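Local coordinates for protein Apc35852 (Geobacillus stearothermophilus, PDB 1U9C) that is of unknown function but belongs to the DJ-1/PfpI family, whose members include chaperones and cysteine proteases, at residues K41-K46 / K215-L220; G97-M102 / V163-H168; Q117-G122 / A138-G143; G134-T139 / R178-N183. One frame throughout, in Å; residues are numbered along the deposited sequence.

Interaction 1 (K41-K46 / K215-L220); sequences KGYDVK and KVVAAL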
loop_
_atom_site.group_PDB
_atom_site.type_symbol
_atom_site.label_atom_id
_atom_site.label_comp_id
_atom_site.label_asym_id
_atom_site.label_seq_id
_atom_site.Cartn_x
_atom_site.Cartn_y
_atom_site.Cartn_z
ATOM N N LYS A 41 -18.968 -1.357 -0.593
ATOM C CA LYS A 41 -19.462 -0.125 -0.056
ATOM C C LYS A 41 -19.983 0.803 -1.138
ATOM O O LYS A 41 -20.530 1.879 -0.823
ATOM C CB LYS A 41 -18.353 0.636 0.692
ATOM C CG LYS A 41 -18.012 0.115 2.041
ATOM C CD LYS A 41 -19.181 0.212 3.055
ATOM C CE LYS A 41 -19.600 1.607 3.427
ATOM N NZ LYS A 41 -20.686 1.568 4.495
ATOM N N GLY A 42 -19.788 0.450 -2.400
ATOM C CA GLY A 42 -20.239 1.277 -3.502
ATOM C C GLY A 42 -19.302 2.385 -3.918
ATOM O O GLY A 42 -19.687 3.302 -4.616
ATOM N N TYR A 43 -18.047 2.289 -3.497
ATOM C CA TYR A 43 -17.095 3.276 -3.880
ATOM C C TYR A 43 -16.674 3.144 -5.335
ATOM O O TYR A 43 -16.723 2.048 -5.923
ATOM C CB TYR A 43 -15.854 3.200 -2.994
ATOM C CG TYR A 43 -16.081 3.419 -1.512
ATOM C CD1 TYR A 43 -17.170 4.146 -1.003
ATOM C CD2 TYR A 43 -15.152 2.924 -0.602
ATOM C CE1 TYR A 43 -17.318 4.357 0.381
ATOM C CE2 TYR A 43 -15.301 3.124 0.730
ATOM C CZ TYR A 43 -16.364 3.828 1.242
ATOM O OH TYR A 43 -16.524 4.035 2.597
ATOM N N ASP A 44 -16.222 4.237 -5.898
ATOM C CA ASP A 44 -15.648 4.301 -7.264
ATOM C C ASP A 44 -14.148 4.059 -7.114
ATOM O O ASP A 44 -13.440 4.962 -6.699
ATOM C CB ASP A 44 -15.915 5.674 -7.859
ATOM C CG ASP A 44 -15.318 5.885 -9.258
ATOM O OD1 ASP A 44 -14.869 4.906 -9.889
ATOM O OD2 ASP A 44 -15.314 7.031 -9.822
ATOM N N VAL A 45 -13.662 2.893 -7.510
ATOM C CA VAL A 45 -12.254 2.529 -7.317
ATOM C C VAL A 45 -11.492 2.595 -8.631
ATOM O O VAL A 45 -11.884 1.989 -9.616
ATOM C CB VAL A 45 -12.139 1.105 -6.754
ATOM C CG1 VAL A 45 -10.739 0.798 -6.480
ATOM C CG2 VAL A 45 -12.993 0.944 -5.490
ATOM N N LYS A 46 -10.416 3.348 -8.655
ATOM C CA LYS A 46 -9.497 3.395 -9.789
ATOM C C LYS A 46 -8.317 2.525 -9.462
ATOM O O LYS A 46 -7.651 2.678 -8.418
ATOM C CB LYS A 46 -8.967 4.804 -10.081
ATOM C CG LYS A 46 -8.021 4.803 -11.292
ATOM C CD LYS A 46 -7.676 6.148 -11.832
ATOM C CE LYS A 46 -6.778 6.053 -13.012
ATOM N NZ LYS A 46 -6.586 7.406 -13.652
ATOM N N LYS A 215 -10.647 0.379 8.283
ATOM C CA LYS A 215 -10.301 1.696 8.794
ATOM C C LYS A 215 -10.503 2.809 7.768
ATOM O O LYS A 215 -10.923 3.905 8.111
ATOM C CB LYS A 215 -8.864 1.752 9.373
ATOM C CG LYS A 215 -8.701 1.069 10.754
ATOM C CD LYS A 215 -7.230 0.943 11.209
ATOM C CE LYS A 215 -7.108 0.451 12.649
ATOM N NZ LYS A 215 -7.523 -0.988 12.821
ATOM N N VAL A 216 -10.166 2.509 6.503
ATOM C CA VAL A 216 -10.408 3.462 5.405
ATOM C C VAL A 216 -11.877 3.733 5.297
ATOM O O VAL A 216 -12.294 4.872 5.202
ATOM C CB VAL A 216 -9.772 2.973 4.102
ATOM C CG1 VAL A 216 -10.148 3.853 2.949
ATOM C CG2 VAL A 216 -8.250 2.890 4.280
ATOM N N VAL A 217 -12.683 2.688 5.302
ATOM C CA VAL A 217 -14.131 2.846 5.208
ATOM C C VAL A 217 -14.661 3.729 6.343
ATOM O O VAL A 217 -15.429 4.633 6.117
ATOM C CB VAL A 217 -14.873 1.440 5.233
ATOM C CG1 VAL A 217 -16.370 1.596 5.413
ATOM C CG2 VAL A 217 -14.555 0.652 3.979
ATOM N N ALA A 218 -14.182 3.479 7.567
ATOM C CA ALA A 218 -14.637 4.280 8.705
ATOM C C ALA A 218 -14.275 5.747 8.537
ATOM O O ALA A 218 -15.114 6.624 8.738
ATOM C CB ALA A 218 -14.005 3.793 10.018
ATOM N N ALA A 219 -13.018 6.012 8.129
ATOM C CA ALA A 219 -12.616 7.393 7.881
ATOM C C ALA A 219 -13.438 8.062 6.768
ATOM O O ALA A 219 -13.798 9.243 6.880
ATOM C CB ALA A 219 -11.152 7.455 7.556
ATOM N N LEU A 220 -13.777 7.336 5.693
ATOM C CA LEU A 220 -14.605 7.898 4.637
ATOM C C LEU A 220 -16.045 8.134 5.098
ATOM O O LEU A 220 -16.679 9.138 4.758
ATOM C CB LEU A 220 -14.541 6.965 3.424
ATOM C CG LEU A 220 -13.216 6.961 2.691
ATOM C CD1 LEU A 220 -13.230 5.872 1.653
ATOM C CD2 LEU A 220 -12.993 8.290 2.016
#

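Interaction 2 (G97-M102 / V163-H168); sequences GGHGTM and VGLDVH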
loop_
_atom_site.group_PDB
_atom_site.type_symbol
_atom_site.label_atom_id
_atom_site.label_comp_id
_atom_site.label_asym_id
_atom_site.label_seq_id
_atom_site.Cartn_x
_atom_site.Cartn_y
_atom_site.Cartn_z
ATOM N N GLY A 97 0.843 -4.166 -0.774
ATOM C CA GLY A 97 2.261 -4.578 -0.726
ATOM C C GLY A 97 2.705 -5.640 -1.695
ATOM O O GLY A 97 2.283 -5.686 -2.855
ATOM N N GLY A 98 3.553 -6.519 -1.187
ATOM C CA GLY A 98 4.421 -7.377 -1.952
ATOM C C GLY A 98 5.826 -6.775 -1.923
ATOM O O GLY A 98 5.982 -5.572 -2.002
ATOM N N HIS A 99 6.845 -7.636 -2.010
ATOM C CA HIS A 99 8.223 -7.128 -2.047
ATOM C C HIS A 99 8.534 -6.301 -3.273
ATOM O O HIS A 99 9.448 -5.508 -3.182
ATOM C CB HIS A 99 9.251 -8.274 -1.924
ATOM C CG HIS A 99 9.480 -8.772 -0.527
ATOM N ND1 HIS A 99 8.947 -9.952 -0.088
ATOM C CD2 HIS A 99 10.228 -8.285 0.494
ATOM C CE1 HIS A 99 9.315 -10.155 1.174
ATOM N NE2 HIS A 99 10.124 -9.177 1.540
ATOM N N GLY A 100 7.762 -6.441 -4.360
ATOM C CA GLY A 100 7.979 -5.612 -5.550
ATOM C C GLY A 100 7.966 -4.153 -5.207
ATOM O O GLY A 100 8.732 -3.384 -5.773
ATOM N N THR A 101 7.104 -3.727 -4.278
ATOM C CA THR A 101 7.011 -2.340 -3.935
ATOM C C THR A 101 8.315 -1.726 -3.446
ATOM O O THR A 101 8.537 -0.540 -3.608
ATOM C CB THR A 101 5.916 -2.064 -2.857
ATOM O OG1 THR A 101 6.269 -2.771 -1.632
ATOM C CG2 THR A 101 4.562 -2.502 -3.289
ATOM N N MET A 102 9.149 -2.510 -2.764
ATOM C CA MET A 102 10.393 -2.008 -2.218
ATOM C C MET A 102 11.298 -1.522 -3.316
ATOM O O MET A 102 12.239 -0.739 -3.043
ATOM C CB MET A 102 11.099 -3.109 -1.411
ATOM C CG MET A 102 10.290 -3.528 -0.152
ATOM S SD MET A 102 10.379 -2.240 1.120
ATOM C CE MET A 102 12.075 -2.449 1.759
ATOM N N VAL A 163 11.656 -14.297 6.670
ATOM C CA VAL A 163 11.456 -14.734 5.284
ATOM C C VAL A 163 12.808 -14.892 4.581
ATOM O O VAL A 163 12.902 -15.609 3.590
ATOM C CB VAL A 163 10.450 -13.831 4.471
ATOM C CG1 VAL A 163 9.125 -13.708 5.192
ATOM C CG2 VAL A 163 11.021 -12.462 4.183
ATOM N N GLY A 164 13.849 -14.222 5.084
ATOM C CA GLY A 164 15.196 -14.333 4.540
ATOM C C GLY A 164 15.603 -13.304 3.476
ATOM O O GLY A 164 16.729 -13.392 2.948
ATOM N N LEU A 165 14.763 -12.295 3.231
ATOM C CA LEU A 165 14.997 -11.363 2.115
ATOM C C LEU A 165 15.511 -10.015 2.572
ATOM O O LEU A 165 15.787 -9.153 1.716
ATOM C CB LEU A 165 13.707 -11.144 1.346
ATOM C CG LEU A 165 13.313 -12.352 0.493
ATOM C CD1 LEU A 165 11.949 -12.146 -0.147
ATOM C CD2 LEU A 165 14.365 -12.677 -0.565
ATOM N N ASP A 166 15.634 -9.809 3.877
ATOM C CA ASP A 166 16.314 -8.619 4.392
ATOM C C ASP A 166 17.642 -8.292 3.682
ATOM O O ASP A 166 17.873 -7.116 3.367
ATOM C CB ASP A 166 16.562 -8.713 5.917
ATOM C CG ASP A 166 17.504 -9.822 6.313
ATOM O OD1 ASP A 166 17.366 -10.960 5.816
ATOM O OD2 ASP A 166 18.418 -9.634 7.155
ATOM N N VAL A 167 18.512 -9.291 3.458
ATOM C CA VAL A 167 19.784 -9.059 2.802
ATOM C C VAL A 167 19.659 -8.578 1.358
ATOM O O VAL A 167 20.615 -7.968 0.881
ATOM C CB VAL A 167 20.683 -10.297 2.883
ATOM C CG1 VAL A 167 20.975 -10.637 4.321
ATOM C CG2 VAL A 167 20.093 -11.487 2.135
ATOM N N HIS A 168 18.517 -8.824 0.705
ATOM C CA HIS A 168 18.314 -8.360 -0.678
ATOM C C HIS A 168 17.447 -7.114 -0.793
ATOM O O HIS A 168 17.042 -6.729 -1.894
ATOM C CB HIS A 168 17.701 -9.461 -1.529
ATOM C CG HIS A 168 18.617 -10.573 -1.860
ATOM N ND1 HIS A 168 19.794 -10.388 -2.569
ATOM C CD2 HIS A 168 18.623 -11.876 -1.467
ATOM C CE1 HIS A 168 20.405 -11.551 -2.702
ATOM N NE2 HIS A 168 19.733 -12.457 -2.004
#

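Interaction 3 (Q117-G122 / A138-G143); sequences QFAEDG and ATYKDG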
loop_
_atom_site.group_PDB
_atom_site.type_symbol
_atom_site.label_atom_id
_atom_site.label_comp_id
_atom_site.label_asym_id
_atom_site.label_seq_id
_atom_site.Cartn_x
_atom_site.Cartn_y
_atom_site.Cartn_z
ATOM N N GLN A 117 0.359 15.362 -2.428
ATOM C CA GLN A 117 -0.898 16.073 -2.573
ATOM C C GLN A 117 -1.991 15.518 -1.686
ATOM O O GLN A 117 -2.795 16.274 -1.083
ATOM C CB GLN A 117 -1.341 16.075 -4.023
ATOM C CG GLN A 117 -0.426 16.832 -4.876
ATOM C CD GLN A 117 -0.437 18.334 -4.566
ATOM O OE1 GLN A 117 -1.503 18.922 -4.559
ATOM N NE2 GLN A 117 0.697 18.890 -4.268
ATOM N N PHE A 118 -2.109 14.188 -1.610
ATOM C CA PHE A 118 -3.060 13.606 -0.672
ATOM C C PHE A 118 -2.836 14.104 0.745
ATOM O O PHE A 118 -3.794 14.434 1.455
ATOM C CB PHE A 118 -3.042 12.059 -0.702
ATOM C CG PHE A 118 -3.928 11.455 -1.790
ATOM C CD1 PHE A 118 -3.511 11.483 -3.102
ATOM C CD2 PHE A 118 -5.071 10.821 -1.498
ATOM C CE1 PHE A 118 -4.279 10.863 -4.100
ATOM C CE2 PHE A 118 -5.865 10.233 -2.506
ATOM C CZ PHE A 118 -5.422 10.250 -3.788
ATOM N N ALA A 119 -1.582 14.147 1.176
ATOM C CA ALA A 119 -1.214 14.591 2.532
ATOM C C ALA A 119 -1.568 16.083 2.708
ATOM O O ALA A 119 -2.292 16.488 3.652
ATOM C CB ALA A 119 0.245 14.313 2.805
ATOM N N GLU A 120 -1.149 16.872 1.735
ATOM C CA GLU A 120 -1.428 18.315 1.769
ATOM C C GLU A 120 -2.898 18.590 1.850
ATOM O O GLU A 120 -3.305 19.627 2.401
ATOM C CB GLU A 120 -0.960 18.977 0.465
ATOM C CG GLU A 120 0.536 19.089 0.300
ATOM C CD GLU A 120 1.106 20.229 1.063
ATOM O OE1 GLU A 120 2.163 19.965 1.716
ATOM O OE2 GLU A 120 0.525 21.368 0.955
ATOM N N ASP A 121 -3.703 17.717 1.258
ATOM C CA ASP A 121 -5.117 17.965 1.114
ATOM C C ASP A 121 -6.010 17.278 2.155
ATOM O O ASP A 121 -7.229 17.334 2.046
ATOM C CB ASP A 121 -5.600 17.575 -0.291
ATOM C CG ASP A 121 -4.906 18.396 -1.381
ATOM O OD1 ASP A 121 -4.297 19.465 -1.087
ATOM O OD2 ASP A 121 -4.888 18.026 -2.579
ATOM N N GLY A 122 -5.396 16.615 3.138
ATOM C CA GLY A 122 -6.139 16.046 4.248
ATOM C C GLY A 122 -6.907 14.787 3.883
ATOM O O GLY A 122 -7.807 14.447 4.574
ATOM N N ALA A 138 8.417 10.346 0.733
ATOM C CA ALA A 138 7.291 11.244 0.436
ATOM C C ALA A 138 7.180 12.316 1.535
ATOM O O ALA A 138 7.464 12.044 2.706
ATOM C CB ALA A 138 5.993 10.496 0.348
ATOM N N THR A 139 6.856 13.536 1.126
ATOM C CA THR A 139 6.917 14.695 2.034
ATOM C C THR A 139 5.803 15.640 1.731
ATOM O O THR A 139 5.206 15.624 0.666
ATOM C CB THR A 139 8.237 15.504 1.894
ATOM O OG1 THR A 139 8.310 16.092 0.588
ATOM C CG2 THR A 139 9.535 14.655 2.012
ATOM N N TYR A 140 5.519 16.506 2.706
ATOM C CA TYR A 140 4.689 17.688 2.477
ATOM C C TYR A 140 5.489 18.637 1.591
ATOM O O TYR A 140 6.689 18.449 1.385
ATOM C CB TYR A 140 4.350 18.386 3.808
ATOM C CG TYR A 140 3.357 17.618 4.626
ATOM C CD1 TYR A 140 2.016 17.778 4.394
ATOM C CD2 TYR A 140 3.762 16.727 5.624
ATOM C CE1 TYR A 140 1.071 17.049 5.115
ATOM C CE2 TYR A 140 2.840 16.003 6.349
ATOM C CZ TYR A 140 1.506 16.158 6.088
ATOM O OH TYR A 140 0.601 15.466 6.822
ATOM N N LYS A 141 4.829 19.656 1.049
ATOM C CA LYS A 141 5.500 20.645 0.179
ATOM C C LYS A 141 6.736 21.250 0.825
ATOM O O LYS A 141 7.741 21.521 0.145
ATOM C CB LYS A 141 4.548 21.791 -0.171
ATOM C CG LYS A 141 3.869 21.683 -1.540
ATOM C CD LYS A 141 4.538 22.621 -2.581
ATOM C CE LYS A 141 5.685 21.911 -3.301
ATOM N NZ LYS A 141 5.988 22.473 -4.657
ATOM N N ASP A 142 6.664 21.443 2.135
ATOM C CA ASP A 142 7.764 22.063 2.881
ATOM C C ASP A 142 8.929 21.105 3.222
ATOM O O ASP A 142 9.878 21.506 3.894
ATOM C CB ASP A 142 7.224 22.772 4.133
ATOM C CG ASP A 142 6.810 21.819 5.253
ATOM O OD1 ASP A 142 6.828 20.587 5.071
ATOM O OD2 ASP A 142 6.422 22.235 6.367
ATOM N N GLY A 143 8.830 19.842 2.786
ATOM C CA GLY A 143 9.919 18.868 2.937
ATOM C C GLY A 143 9.807 17.936 4.136
ATOM O O GLY A 143 10.597 16.986 4.268
HETATM O O HOH W 1 3.965 21.911 3.807
#

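Interaction 4 (G134-T139 / R178-N183); sequences GLVNAT and RLRGAN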
loop_
_atom_site.group_PDB
_atom_site.type_symbol
_atom_site.label_atom_id
_atom_site.label_comp_id
_atom_site.label_asym_id
_atom_site.label_seq_id
_atom_site.Cartn_x
_atom_site.Cartn_y
_atom_site.Cartn_z
ATOM N N GLY A 134 6.097 3.254 -0.205
ATOM C CA GLY A 134 5.751 4.436 -1.002
ATOM C C GLY A 134 5.894 5.705 -0.175
ATOM O O GLY A 134 6.080 6.768 -0.729
ATOM N N LEU A 135 5.838 5.571 1.150
ATOM C CA LEU A 135 5.914 6.742 2.046
ATOM C C LEU A 135 7.336 7.132 2.445
ATOM O O LEU A 135 7.537 8.213 3.037
ATOM C CB LEU A 135 5.145 6.447 3.318
ATOM C CG LEU A 135 3.638 6.421 3.163
ATOM C CD1 LEU A 135 2.979 5.635 4.297
ATOM C CD2 LEU A 135 3.135 7.899 3.134
ATOM N N VAL A 136 8.332 6.285 2.178
ATOM C CA VAL A 136 9.642 6.473 2.829
ATOM C C VAL A 136 10.284 7.817 2.462
ATOM O O VAL A 136 10.915 8.460 3.324
ATOM C CB VAL A 136 10.566 5.249 2.542
ATOM C CG1 VAL A 136 12.027 5.570 2.731
ATOM C CG2 VAL A 136 10.111 4.105 3.456
ATOM N N ASN A 137 10.132 8.244 1.207
ATOM C CA ASN A 137 10.707 9.485 0.686
ATOM C C ASN A 137 9.634 10.481 0.202
ATOM O O ASN A 137 9.947 11.395 -0.571
ATOM C CB ASN A 137 11.663 9.162 -0.450
ATOM C CG ASN A 137 12.755 8.193 -0.028
ATOM O OD1 ASN A 137 13.415 8.405 0.990
ATOM N ND2 ASN A 137 13.030 7.179 -0.853
ATOM N N ALA A 138 8.417 10.346 0.733
ATOM C CA ALA A 138 7.291 11.244 0.436
ATOM C C ALA A 138 7.180 12.316 1.535
ATOM O O ALA A 138 7.464 12.044 2.706
ATOM C CB ALA A 138 5.993 10.496 0.348
ATOM N N THR A 139 6.856 13.536 1.126
ATOM C CA THR A 139 6.917 14.695 2.034
ATOM C C THR A 139 5.803 15.640 1.731
ATOM O O THR A 139 5.206 15.624 0.666
ATOM C CB THR A 139 8.237 15.504 1.894
ATOM O OG1 THR A 139 8.310 16.092 0.588
ATOM C CG2 THR A 139 9.535 14.655 2.012
ATOM N N ARG A 178 11.063 4.429 10.887
ATOM C CA ARG A 178 11.493 5.029 12.154
ATOM C C ARG A 178 12.572 6.110 11.976
ATOM O O ARG A 178 12.501 7.176 12.567
ATOM C CB ARG A 178 11.943 3.960 13.136
ATOM C CG ARG A 178 12.434 4.527 14.420
ATOM C CD ARG A 178 12.978 3.496 15.393
ATOM N NE ARG A 178 12.029 2.398 15.574
ATOM C CZ ARG A 178 12.107 1.212 14.988
ATOM N NH1 ARG A 178 11.183 0.312 15.248
ATOM N NH2 ARG A 178 13.106 0.908 14.151
ATOM N N LEU A 179 13.535 5.841 11.116
ATOM C CA LEU A 179 14.573 6.796 10.795
ATOM C C LEU A 179 14.003 8.086 10.218
ATOM O O LEU A 179 14.545 9.162 10.490
ATOM C CB LEU A 179 15.558 6.148 9.803
ATOM C CG LEU A 179 16.870 6.808 9.463
ATOM C CD1 LEU A 179 17.633 7.050 10.732
ATOM C CD2 LEU A 179 17.678 5.909 8.511
ATOM N N ARG A 180 12.922 7.969 9.435
ATOM C CA ARG A 180 12.234 9.133 8.860
ATOM C C ARG A 180 11.350 9.880 9.901
ATOM O O ARG A 180 10.743 10.917 9.608
ATOM C CB ARG A 180 11.397 8.712 7.621
ATOM C CG ARG A 180 12.232 8.140 6.443
ATOM C CD ARG A 180 12.927 9.200 5.572
ATOM N NE ARG A 180 13.579 8.605 4.398
ATOM C CZ ARG A 180 14.789 8.077 4.356
ATOM N NH1 ARG A 180 15.601 8.098 5.413
ATOM N NH2 ARG A 180 15.222 7.540 3.216
ATOM N N GLY A 181 11.251 9.357 11.121
ATOM C CA GLY A 181 10.564 10.062 12.210
ATOM C C GLY A 181 9.246 9.459 12.649
ATOM O O GLY A 181 8.548 10.048 13.453
ATOM N N ALA A 182 8.881 8.304 12.094
ATOM C CA ALA A 182 7.653 7.627 12.507
ATOM C C ALA A 182 7.791 6.969 13.876
ATOM O O ALA A 182 8.889 6.549 14.281
ATOM C CB ALA A 182 7.257 6.591 11.471
ATOM N N ASN A 183 6.673 6.938 14.594
ATOM C CA ASN A 183 6.539 6.172 15.832
ATOM C C ASN A 183 5.965 4.835 15.450
ATOM O O ASN A 183 4.762 4.719 15.182
ATOM C CB ASN A 183 5.628 6.894 16.823
ATOM C CG ASN A 183 6.227 8.178 17.278
ATOM O OD1 ASN A 183 7.414 8.235 17.591
ATOM N ND2 ASN A 183 5.425 9.237 17.299
#

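Interaction 1 (K41-K46 / K215-L220)
Tyr-43 reaches across to Val-217 and Leu-220 with the far half of its ring, and these three residues account for most of the buried surface. The ring atom CE2 of Tyr-43 lies 3.6 Å from CD1 of Leu-220, which approaches obliquely. Beyond the ring, the hydroxyl oxygen OH of Tyr-43 lies against the helix side chains, 3.6 Å from CB of Leu-220 and 3.7 Å from CG1 of Val-217. No hydrogen bond spans the two segments; the fit is one of apolar surfaces. Val-217 sends both methyls to the contact. Its CG1, anti to the backbone N (chi1 169°), meets CE of Lys-41 at 3.8 Å, while its CG2 touches both CG of Lys-41, at 4.0 Å, and CE2 of Tyr-43, at 4.2 Å. Bent at chi2 and chi3, Lys-41 runs past the valine and forms a salt bridge with Glu-221; its CB also covers one face of the Tyr-43 ring, 3.7 Å above the plane. A serine in place of Tyr-43 would probably open a gap beside Leu-220 CD1 and leave Lys-41 CB without the ring face it covers. A Schellman motif at Gly-42 closes helix 28-40, whose Val-37 touches Val-217, and strand 44-49 follows at once. Helix 209-221 thus packs beside a helix-to-strand turn, as expected of the layered alpha/beta fold of the DJ-1/PfpI family.

Interaction 2 (G97-M102 / V163-H168)
His-99 projects from a glycine-rich turn to meet Leu-165 and Val-163. Gly-97 and Gly-98 begin the turn; the backbone N of Gly-98 hydrogen-bonds OD2 of the oxidised Cys-129, a 3-sulfinoalanine. This is consistent with an oxyanion-hole role for the turn, as in relatives of the family. The backbone angles of Gly-98 would press a CB onto the carbonyl O of Gly-97.

His-99 carries the contact. Leu-165 CD1 lies over one face of the imidazole, a CH-pi contact 3.8 Å from the ring centroid and 20° off the normal. The methyl is shifted toward the rim, so CE1 of His-99 is its closest ring atom, at 3.6 Å. Val-163 points back at His-99, its CG2 meeting the ring obliquely, 4.2 Å from CE1 of His-99. With CG anti to its carbonyl carbon (chi1 -80°), the ring extends toward this apolar pair, while NE2 hydrogen-bonds Glu-160, which should hold the ring against flipping.

Thr-101 then folds back on the turn: the carbonyl O of Gly-98 accepts from its OG1 at 2.8 Å, nearly in line with the C=O bond, and from its backbone N at 3.1 Å. Its first torsion, 62°, brings the hydroxyl round to that carbonyl.

The turn joins strand 92-95 of the central sheet to helix 101-104, whereas the partner segment carries the chain from the end of helix 157-163 toward helix 173-179. His-99 therefore links the turn after strand 92-95 to the C-terminal end of helix 157-163 and the loop that follows, with the ring of His-130 beside it.

Interaction 3 (Q117-G122 / A138-G143)
Glu-120 and Lys-141 supply the hydrogen bond that crosses this contact: the backbone N of Lys-141 donates to OE1 of Glu-120 at 2.8 Å, almost straight at 175°. The donor comes from above the carboxylate plane, 45° out of it. A bend at chi2 (-80°) swings the acid from the side of its helix over to the turn.

The same oxygen has close carbon neighbours as well. Glu-120 OE1 is 3.4 Å from CB of Tyr-140, and it sits at the edge of the Tyr-140 ring, in its plane, 3.5 Å from CD1.

Apolar contact is brief. Ala-119 CB meets CE1 of Tyr-140 at 3.7 Å, obliquely, so the ring rests against the last turn of the helix.

Water adds a looser link, donating weakly to OE1 of Glu-120 and accepting from the backbone N of Asp-142 at 3.2 Å.

Bonds within the loop brace the partner. Tyr-140 O is gripped from opposite faces of its plane, by Thr-139 OG1 at 3.0 Å and by Gly-143 N at 2.9 Å; the latter closes a type I beta turn.

Helix 109-120 ends in a Schellman motif at Gly-122. A glutamate on the final helical turn accepting a backbone N-H of a type I beta turn thus ties a surface loop to the helix end.

Interaction 4 (G134-T139 / R178-N183)
Arg-180 stretches across to Val-136 and Asn-137, packed but weakly bonded on the buried side and more firmly bonded on the outer one. On the buried side, Val-136 offers its CG1 methyl and its carbonyl O. Its CG1 lies 3.8 Å from NH2 of Arg-180, with the two side chains crossing at about a right angle, and the carbonyl O of Val-136 is 3.1 Å from CD of the arginine. NE of Arg-180 gives a weak, bent hydrogen bond to that oxygen, at 2.9 Å. Val-136 also packs on Leu-173, Thr-176 and Leu-177 of helix 173-179, the helix that ends just before Arg-180.

The outer, partly exposed side carries the straighter bond. Arg-180 NH2 donates to OD1 of Asn-137 at 3.0 Å and 155°, in the amide's carbonyl plane and close to the guanidinium plane. The two flat groups are nearly coplanar, 28° apart. A further bond from NE of Arg-180 to OD1 of Asn-137 is weak, at 3.4 Å. Asn-137 ND2 hydrogen-bonds the carbonyl O of Pro-106, which probably sets the flip of the amide, with OD1 toward the arginine. A bend at chi2 (-79°) brings the guanidinium edge-on to both oxygens. A leucine in place of Arg-180 would probably leave Val-136 O and Asn-137 OD1 without these donors.

Gly-181 ends helix 173-179 in a Schellman motif, and Leu-135 to Ala-138 form a type I beta turn. An arginine just past the C-terminal end of a helix, holding a turn by its carbonyl and its asparagine, links two connections on the flank of the alpha/beta fold.

Interaction 1 closes the longest loop of the four, and the other three contacts are nested inside it. Its centre lies 28 Å from that of interaction 2, on the opposite side of the chain's centre. Interaction 2 comes from the turn whose Gly-98 N hydrogen-bonds the oxidised Cys-129, the probable reactive centre of the family. Interactions 3 and 4 are neighbours, their centres 12 Å apart; they share Ala-138 and Thr-139, so one loop is held to helix 109-120 and to the end of helix 173-179. Interactions 2 and 4 alternate along the sequence, 18 Å between centres and about 6 Å between nearest atoms, without touching.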